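Local coordinates for protein enoyl-CoA hydratase subunit II (Geobacillus kaustophilus, PDB 2EJ5) that probably adds water across the double bond of enoyl-CoA thioesters and is likely to act in phenylacetic acid catabolism, at residues Asn25-Glu29 against Gln30-Glu34; Gly76-Arg80 against Ser81-Pro85; Glu163-Thr166 against Ala167-Ala171; Phe219-Tyr222 against Leu223-Ala227. All coordinates share one frame; numbering follows the deposited sequence.

Interactions 1 and 2 are neighbours on one side of the chain. Their centres lie about 11 Å apart, and F27 CB of interaction 1 comes within 3.3 Å of Y83 OH of interaction 2. Interaction 3 stands apart, its centre about 26 Å from that of interaction 1. Interaction 4 lies on the C-terminal helices, its centre about 37 Å from that of interaction 1. It comes back to interaction 2 through the trimer: R80 of another subunit packs on A227 and makes a long, weak ion pair with E224. F27 also reaches the loop with C61 and G63. In crotonases this loop helps to shape the acyl-CoA site, so interaction 1 probably lies beside the pocket.

Interaction 1 (Asn25-Glu29 against Gln30-Glu34); sequences NAFTE and QMNAE
The M31 thioether overlaps one corner of the F27 ring. SD lies 3.5 Å from F27 CD1 and 4.3 Å from the ring centroid, neither squarely over the face nor at the edge. This is an oblique Met-aromatic contact. M31 CE continues along the ring to F27 CE1. M31 is extended throughout, with CG anti to the backbone N (chi1 -174°), and this carries the sulfur back from the first helix turn to the loop. There SD also meets the carbonyl oxygen of N25 at 3.5 Å. The segment is the entry to helix 29-44, which follows strand 13-18 in the crotonase fold. T28 is the N-cap. Its OG1 takes a weak bond from M31 N at 3.5 Å. Its carbonyl oxygen takes a shorter, stronger one from N32 N, 2.9 Å long and nearly straight at 178°. A33 N bonds to E29 O one residue on. F27 packs edge-to-face with Y83 and also touches L112 of helix 108-115. With an alanine here in place of F27, M31 would probably face a gap, its thioether free to turn, and Y83 would lose its ring partner. N25 ND2 bonds to the carbonyl oxygens of A56 and F60.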
# COMPACT_ATOMS: atom_id res chain seq x y z
N ASN A 25 29.41 8.32 7.91
CA ASN A 25 28.59 9.42 7.40
C ASN A 25 27.38 9.75 8.32
O ASN A 25 26.32 10.18 7.86
CB ASN A 25 28.21 9.16 5.92
CG ASN A 25 29.43 8.76 5.07
OD1 ASN A 25 30.47 9.43 5.14
ND2 ASN A 25 29.33 7.66 4.33
N ALA A 26 27.56 9.55 9.62
CA ALA A 26 26.50 9.84 10.58
C ALA A 26 26.20 11.33 10.59
O ALA A 26 27.10 12.18 10.37
CB ALA A 26 26.83 9.31 11.94
N PHE A 27 24.92 11.66 10.74
CA PHE A 27 24.47 13.03 10.68
C PHE A 27 24.91 13.85 11.90
O PHE A 27 24.86 13.37 13.03
CB PHE A 27 22.95 13.10 10.64
CG PHE A 27 22.35 12.68 9.34
CD1 PHE A 27 22.47 13.49 8.21
CD2 PHE A 27 21.62 11.50 9.25
CE1 PHE A 27 21.89 13.10 6.98
CE2 PHE A 27 21.04 11.12 8.03
CZ PHE A 27 21.18 11.93 6.92
N THR A 28 25.31 15.09 11.64
CA THR A 28 25.43 16.10 12.69
C THR A 28 24.65 17.31 12.26
O THR A 28 24.21 17.42 11.10
CB THR A 28 26.87 16.53 12.87
OG1 THR A 28 27.30 17.13 11.64
CG2 THR A 28 27.76 15.33 13.21
N GLU A 29 24.52 18.27 13.17
CA GLU A 29 23.83 19.53 12.88
C GLU A 29 24.22 20.19 11.55
O GLU A 29 23.34 20.61 10.78
CB GLU A 29 24.02 20.50 14.07
CG GLU A 29 23.39 21.86 13.91
CD GLU A 29 23.59 22.75 15.13
OE1 GLU A 29 24.66 22.63 15.81
OE2 GLU A 29 22.68 23.56 15.41
N GLN A 30 25.51 20.27 11.24
CA GLN A 30 25.91 20.89 9.99
C GLN A 30 25.75 19.99 8.74
O GLN A 30 25.52 20.52 7.67
CB GLN A 30 27.29 21.58 10.04
CG GLN A 30 28.51 20.72 9.84
CD GLN A 30 29.79 21.54 9.80
OE1 GLN A 30 30.09 22.24 8.80
NE2 GLN A 30 30.56 21.48 10.88
N MET A 31 25.87 18.67 8.89
CA MET A 31 25.53 17.74 7.78
C MET A 31 24.07 17.92 7.44
O MET A 31 23.73 18.03 6.28
CB MET A 31 25.83 16.27 8.09
CG MET A 31 25.59 15.34 6.84
SD MET A 31 25.72 13.55 7.04
CE MET A 31 25.13 13.17 5.44
N ASN A 32 23.21 17.94 8.45
CA ASN A 32 21.79 18.22 8.24
C ASN A 32 21.59 19.52 7.50
O ASN A 32 20.83 19.58 6.55
CB ASN A 32 21.01 18.22 9.56
CG ASN A 32 20.75 16.85 10.07
OD1 ASN A 32 20.22 16.00 9.35
ND2 ASN A 32 21.13 16.60 11.32
N ALA A 33 22.26 20.58 7.96
CA ALA A 33 22.12 21.86 7.36
C ALA A 33 22.67 21.93 5.93
O ALA A 33 22.11 22.64 5.09
CB ALA A 33 22.81 22.92 8.23
N GLU A 34 23.78 21.25 5.68
CA GLU A 34 24.42 21.31 4.35
C GLU A 34 23.58 20.53 3.33
O GLU A 34 23.38 20.97 2.22
CB GLU A 34 25.86 20.79 4.40
CG GLU A 34 26.77 21.69 5.28
CD GLU A 34 28.21 21.24 5.31
OE1 GLU A 34 28.48 20.02 5.15
OE2 GLU A 34 29.10 22.12 5.52

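Interaction 2 (Gly76-Arg80 against Ser81-Pro85)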
# COMPACT_ATOMS: atom_id res chain seq x y z
N GLY A 76 13.17 15.52 20.56
CA GLY A 76 12.19 16.24 19.76
C GLY A 76 12.79 17.43 19.05
O GLY A 76 12.54 17.64 17.85
N ASP A 77 13.55 18.22 19.80
CA ASP A 77 14.21 19.43 19.31
C ASP A 77 15.25 19.07 18.26
O ASP A 77 15.39 19.78 17.28
CB ASP A 77 14.91 20.19 20.47
CG ASP A 77 13.91 20.71 21.53
OD1 ASP A 77 12.73 21.00 21.16
OD2 ASP A 77 14.31 20.82 22.74
N VAL A 78 16.01 17.99 18.50
CA VAL A 78 16.95 17.49 17.49
C VAL A 78 16.17 17.29 16.16
O VAL A 78 16.49 17.90 15.13
CB VAL A 78 17.64 16.18 17.97
CG1 VAL A 78 18.33 15.45 16.82
CG2 VAL A 78 18.66 16.49 19.06
N LEU A 79 15.09 16.52 16.21
CA LEU A 79 14.28 16.29 15.01
C LEU A 79 13.69 17.54 14.36
O LEU A 79 13.85 17.74 13.14
CB LEU A 79 13.19 15.24 15.28
CG LEU A 79 13.73 13.81 15.33
CD1 LEU A 79 12.76 12.88 16.05
CD2 LEU A 79 14.08 13.28 13.90
N ARG A 80 13.03 18.41 15.13
CA ARG A 80 12.38 19.56 14.49
C ARG A 80 13.37 20.59 13.99
O ARG A 80 13.12 21.25 12.99
CB ARG A 80 11.24 20.18 15.35
CG ARG A 80 11.65 21.07 16.48
CD ARG A 80 10.39 21.69 17.18
NE ARG A 80 9.35 20.70 17.45
CZ ARG A 80 9.33 19.89 18.51
NH1 ARG A 80 10.31 19.94 19.40
NH2 ARG A 80 8.34 19.03 18.67
N SER A 81 14.51 20.73 14.65
CA SER A 81 15.43 21.80 14.25
C SER A 81 16.45 21.40 13.17
O SER A 81 16.81 22.23 12.34
CB SER A 81 16.16 22.35 15.46
OG SER A 81 17.03 21.36 15.95
N ARG A 82 16.89 20.16 13.21
CA ARG A 82 17.87 19.63 12.26
C ARG A 82 17.25 18.82 11.10
O ARG A 82 17.51 19.10 9.90
CB ARG A 82 18.88 18.75 13.01
CG ARG A 82 19.88 19.54 13.90
CD ARG A 82 20.70 18.59 14.80
NE ARG A 82 21.29 17.52 14.00
CZ ARG A 82 21.83 16.40 14.47
NH1 ARG A 82 21.91 16.15 15.77
NH2 ARG A 82 22.28 15.50 13.61
N TYR A 83 16.45 17.80 11.45
CA TYR A 83 15.99 16.80 10.46
C TYR A 83 14.79 17.26 9.65
O TYR A 83 14.71 16.98 8.47
CB TYR A 83 15.71 15.45 11.13
CG TYR A 83 16.92 14.66 11.50
CD1 TYR A 83 17.41 13.65 10.65
CD2 TYR A 83 17.62 14.92 12.69
CE1 TYR A 83 18.57 12.92 10.97
CE2 TYR A 83 18.78 14.18 13.03
CZ TYR A 83 19.24 13.19 12.16
OH TYR A 83 20.35 12.45 12.52
N ALA A 84 13.83 17.94 10.29
CA ALA A 84 12.63 18.43 9.59
C ALA A 84 12.92 19.30 8.35
O ALA A 84 12.38 19.02 7.28
CB ALA A 84 11.64 19.14 10.58
N PRO A 85 13.80 20.33 8.46
CA PRO A 85 14.14 21.11 7.26
C PRO A 85 14.75 20.29 6.10
O PRO A 85 14.46 20.59 4.91
CB PRO A 85 15.18 22.12 7.77
CG PRO A 85 14.88 22.26 9.22
CD PRO A 85 14.49 20.86 9.66
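V78 packs along R82 and Y83, and all three side chains point the same way. Its CG1 lies 3.8 Å from R82 NH1 and 4.0 Å from Y83 CE2. CG1 stands anti to the backbone N (chi1 165°), which turns it to these two partners on the next turn. Y83 CE2 lies over one face of the R82 guanidinium, offset toward its rim. L79 CD2 lies 3.9 Å from Y83 CB, the two side chains crossing at a slant. S81 folds back instead. Its OG gives a 2.6 Å bond to D77 O, and S81 N reaches the same oxygen from the other face of the carbonyl plane. This carbonyl is therefore gripped twice. Here helix 75-92 widens into a pi-type turn at 81-83. A84 N bonds to L79 O, five residues back, at 2.9 Å. P85 has no N-H to continue the pattern, and the helix kinks. R80 O instead meets A84 CB at 3.5 Å and P85 CD at 3.6 Å. The polar ends of R82 and Y83 both go to E64, by a salt bridge and a hydrogen bond. Replacing Y83 by a serine is likely to leave a gap where the ring carbons meet V78 CG1 and L79 CD2, and E64 without its phenol partner.

Interaction 3 (Glu163-Thr166 against Ala167-Ala171); sequences EKVT and AEEAA
The chain runs extended through V165 and T166 and then turns into helix 167-173, where A170 N bonds to T166 O at 2.8 Å. The side chains of T166 and E169 close this start with a capping box. T166 is the N-cap. Its OG1 sits between the backbone N and the carbonyl carbon (chi1 62°), which aims it at the first turn, and it accepts from E169 N at 3.2 Å. E169 answers in the other direction. Its chain, extended beyond CG, reaches back to the N-cap, and OE1 takes the N-H of T166 at 2.9 Å. That bond is almost straight, 174° at the hydrogen, but the N-H comes from above the carboxylate plane. The box thus satisfies two N-H groups at the helix start, and the glutamate charge would probably suit the positive end of the helix dipole. The two side chains cross obliquely, with T166 CG2 lying 3.6 Å from E169 OE1. V165 CB comes alongside the same oxygen at 3.9 Å. Beyond the cap, V165 pairs through its backbone with F127 of strand 126-128. The V165 and A170 side chains both touch F127. A167 and A171 pack on V179 of strand 178-180, so the short helix bridges two strands.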
# COMPACT_ATOMS: atom_id res chain seq x y z
N GLU A 163 15.22 -6.00 12.77
CA GLU A 163 16.20 -6.91 12.20
C GLU A 163 16.77 -6.36 10.90
O GLU A 163 16.03 -5.95 10.00
CB GLU A 163 15.63 -8.30 11.96
CG GLU A 163 14.95 -8.89 13.15
CD GLU A 163 14.93 -10.39 13.09
OE1 GLU A 163 13.83 -10.96 12.92
OE2 GLU A 163 16.03 -10.99 13.19
N LYS A 164 18.10 -6.37 10.82
CA LYS A 164 18.83 -5.91 9.64
C LYS A 164 18.47 -6.74 8.38
O LYS A 164 18.29 -7.94 8.46
CB LYS A 164 20.34 -5.97 9.93
CG LYS A 164 21.22 -5.61 8.74
CD LYS A 164 22.69 -5.99 9.02
CE LYS A 164 23.50 -4.79 9.50
NZ LYS A 164 25.00 -4.96 9.31
N VAL A 165 18.36 -6.08 7.24
CA VAL A 165 18.07 -6.78 5.99
C VAL A 165 19.21 -6.65 5.00
O VAL A 165 19.78 -5.58 4.85
CB VAL A 165 16.72 -6.38 5.33
CG1 VAL A 165 15.52 -6.85 6.18
CG2 VAL A 165 16.63 -4.91 5.13
N THR A 166 19.51 -7.74 4.30
CA THR A 166 20.54 -7.72 3.27
C THR A 166 20.01 -7.02 2.00
O THR A 166 18.81 -6.70 1.91
CB THR A 166 20.97 -9.13 2.94
OG1 THR A 166 19.84 -9.83 2.42
CG2 THR A 166 21.48 -9.85 4.23
N ALA A 167 20.91 -6.72 1.06
CA ALA A 167 20.52 -6.09 -0.22
C ALA A 167 19.47 -6.96 -0.91
O ALA A 167 18.46 -6.45 -1.38
CB ALA A 167 21.75 -5.90 -1.15
N GLU A 168 19.68 -8.28 -0.94
CA GLU A 168 18.76 -9.13 -1.70
C GLU A 168 17.42 -9.26 -0.98
O GLU A 168 16.40 -9.33 -1.61
CB GLU A 168 19.37 -10.48 -2.04
CG GLU A 168 20.57 -10.39 -3.05
CD GLU A 168 20.17 -10.17 -4.54
OE1 GLU A 168 18.97 -10.09 -4.89
OE2 GLU A 168 21.10 -10.09 -5.37
N GLU A 169 17.46 -9.25 0.36
CA GLU A 169 16.24 -9.24 1.17
C GLU A 169 15.47 -7.94 1.00
O GLU A 169 14.25 -7.98 0.85
CB GLU A 169 16.51 -9.53 2.65
CG GLU A 169 17.18 -10.89 2.88
CD GLU A 169 17.75 -11.08 4.29
OE1 GLU A 169 18.00 -10.09 5.00
OE2 GLU A 169 17.96 -12.24 4.69
N ALA A 170 16.18 -6.80 0.98
CA ALA A 170 15.56 -5.51 0.64
C ALA A 170 14.91 -5.54 -0.75
O ALA A 170 13.78 -5.05 -0.93
CB ALA A 170 16.59 -4.38 0.73
N ALA A 171 15.62 -6.08 -1.74
CA ALA A 171 15.00 -6.22 -3.06
C ALA A 171 13.71 -7.04 -3.02
O ALA A 171 12.72 -6.64 -3.65
CB ALA A 171 16.02 -6.75 -4.12

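Interaction 4 (Phe219-Tyr222 against Leu223-Ala227)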
# COMPACT_ATOMS: atom_id res chain seq x y z
N PHE A 219 -10.08 11.55 -4.24
CA PHE A 219 -10.13 11.29 -5.69
C PHE A 219 -10.59 12.49 -6.54
O PHE A 219 -9.94 12.84 -7.52
CB PHE A 219 -11.04 10.11 -5.99
CG PHE A 219 -11.02 9.70 -7.43
CD1 PHE A 219 -9.88 9.14 -7.99
CD2 PHE A 219 -12.14 9.87 -8.22
CE1 PHE A 219 -9.84 8.77 -9.30
CE2 PHE A 219 -12.12 9.50 -9.54
CZ PHE A 219 -10.97 8.95 -10.09
N ASP A 220 -11.72 13.09 -6.16
CA ASP A 220 -12.27 14.22 -6.88
C ASP A 220 -11.29 15.39 -6.98
O ASP A 220 -11.09 15.96 -8.06
CB ASP A 220 -13.59 14.67 -6.26
CG ASP A 220 -14.73 13.74 -6.58
OD1 ASP A 220 -14.65 13.02 -7.61
OD2 ASP A 220 -15.73 13.72 -5.81
N ARG A 221 -10.65 15.73 -5.87
CA ARG A 221 -9.73 16.84 -5.89
C ARG A 221 -8.48 16.45 -6.65
O ARG A 221 -7.94 17.26 -7.40
CB ARG A 221 -9.38 17.29 -4.47
CG ARG A 221 -10.52 18.07 -3.81
CD ARG A 221 -10.24 18.28 -2.31
NE ARG A 221 -9.21 19.29 -2.07
CZ ARG A 221 -9.39 20.61 -2.15
NH1 ARG A 221 -10.57 21.14 -2.46
NH2 ARG A 221 -8.38 21.42 -1.90
N TYR A 222 -8.05 15.20 -6.48
CA TYR A 222 -6.89 14.68 -7.21
C TYR A 222 -6.99 14.94 -8.73
O TYR A 222 -6.03 15.40 -9.36
CB TYR A 222 -6.68 13.18 -6.97
CG TYR A 222 -5.48 12.76 -7.74
CD1 TYR A 222 -4.20 13.01 -7.25
CD2 TYR A 222 -5.62 12.19 -9.02
CE1 TYR A 222 -3.06 12.67 -8.00
CE2 TYR A 222 -4.48 11.87 -9.78
CZ TYR A 222 -3.23 12.12 -9.26
OH TYR A 222 -2.12 11.84 -9.98
N LEU A 223 -8.12 14.61 -9.33
CA LEU A 223 -8.30 14.84 -10.77
C LEU A 223 -8.14 16.33 -11.17
O LEU A 223 -7.68 16.62 -12.27
CB LEU A 223 -9.68 14.36 -11.25
CG LEU A 223 -10.01 12.86 -11.04
CD1 LEU A 223 -11.38 12.42 -11.58
CD2 LEU A 223 -8.90 12.07 -11.72
N GLU A 224 -8.56 17.25 -10.30
CA GLU A 224 -8.37 18.68 -10.61
C GLU A 224 -6.87 19.04 -10.56
O GLU A 224 -6.38 19.73 -11.45
CB GLU A 224 -9.19 19.60 -9.68
CG GLU A 224 -10.71 19.60 -9.92
CD GLU A 224 -11.15 20.32 -11.20
OE1 GLU A 224 -10.30 20.91 -11.92
OE2 GLU A 224 -12.38 20.29 -11.50
N ARG A 225 -6.14 18.51 -9.56
CA ARG A 225 -4.68 18.69 -9.49
C ARG A 225 -3.98 18.09 -10.73
O ARG A 225 -3.05 18.67 -11.30
CB ARG A 225 -4.10 18.04 -8.21
CG ARG A 225 -4.70 18.57 -6.85
CD ARG A 225 -4.35 20.09 -6.52
NE ARG A 225 -5.22 21.03 -7.25
CZ ARG A 225 -6.49 21.32 -6.94
NH1 ARG A 225 -7.11 20.72 -5.91
NH2 ARG A 225 -7.17 22.19 -7.68
N GLU A 226 -4.41 16.90 -11.13
CA GLU A 226 -3.81 16.24 -12.28
C GLU A 226 -3.94 17.06 -13.57
O GLU A 226 -2.99 17.16 -14.37
CB GLU A 226 -4.51 14.91 -12.46
CG GLU A 226 -4.01 14.09 -13.62
CD GLU A 226 -4.96 12.89 -13.84
OE1 GLU A 226 -5.87 13.03 -14.67
OE2 GLU A 226 -4.78 11.85 -13.17
N ALA A 227 -5.14 17.60 -13.79
CA ALA A 227 -5.44 18.38 -15.00
C ALA A 227 -4.56 19.62 -15.06
O ALA A 227 -4.01 19.95 -16.10
CB ALA A 227 -6.93 18.76 -15.02
O HOH W 1 -2.45 10.85 -12.42
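E226 OE2 is held by two groups: a water, at 2.6 Å, and the backbone N of G141 of the third subunit. The water gives its hydrogen to OE2 and accepts from Y222 OH at 2.7 Å. It therefore bridges side chains four residues apart on one helix. It lies at the edge of the tyrosine ring, in its plane. OE2 also meets the ring edge at Y222 CE2, 3.4 Å away, and the carboxylate plane stands 88° from the ring plane. CG of both Y222 and E226 is anti to the backbone N (chi1 near 180° in each), which places ring and carboxylate together on one flank. These residues open helix 219-235, in the C-terminal helical part of the crotonase fold. In this trimer it packs against the third subunit. F219 belongs to the same interface. L223 CG lies over one face of the F219 ring, offset toward its rim, and L223 CD1 comes within 3.6 Å of F219 CE2. The F219 ring also stacks with H91 and meets Y144 edge-to-face, both of the third subunit. Y222 leans on L210 of helix 201-216. R221 and R225 follow one another on a further flank. R221 O accepts from R225 N at 3.1 Å, and R225 NH1 lies over one face of the R221 guanidinium. The two like charges come close there, with R221 NH2 and R225 NH1 4.3 Å apart.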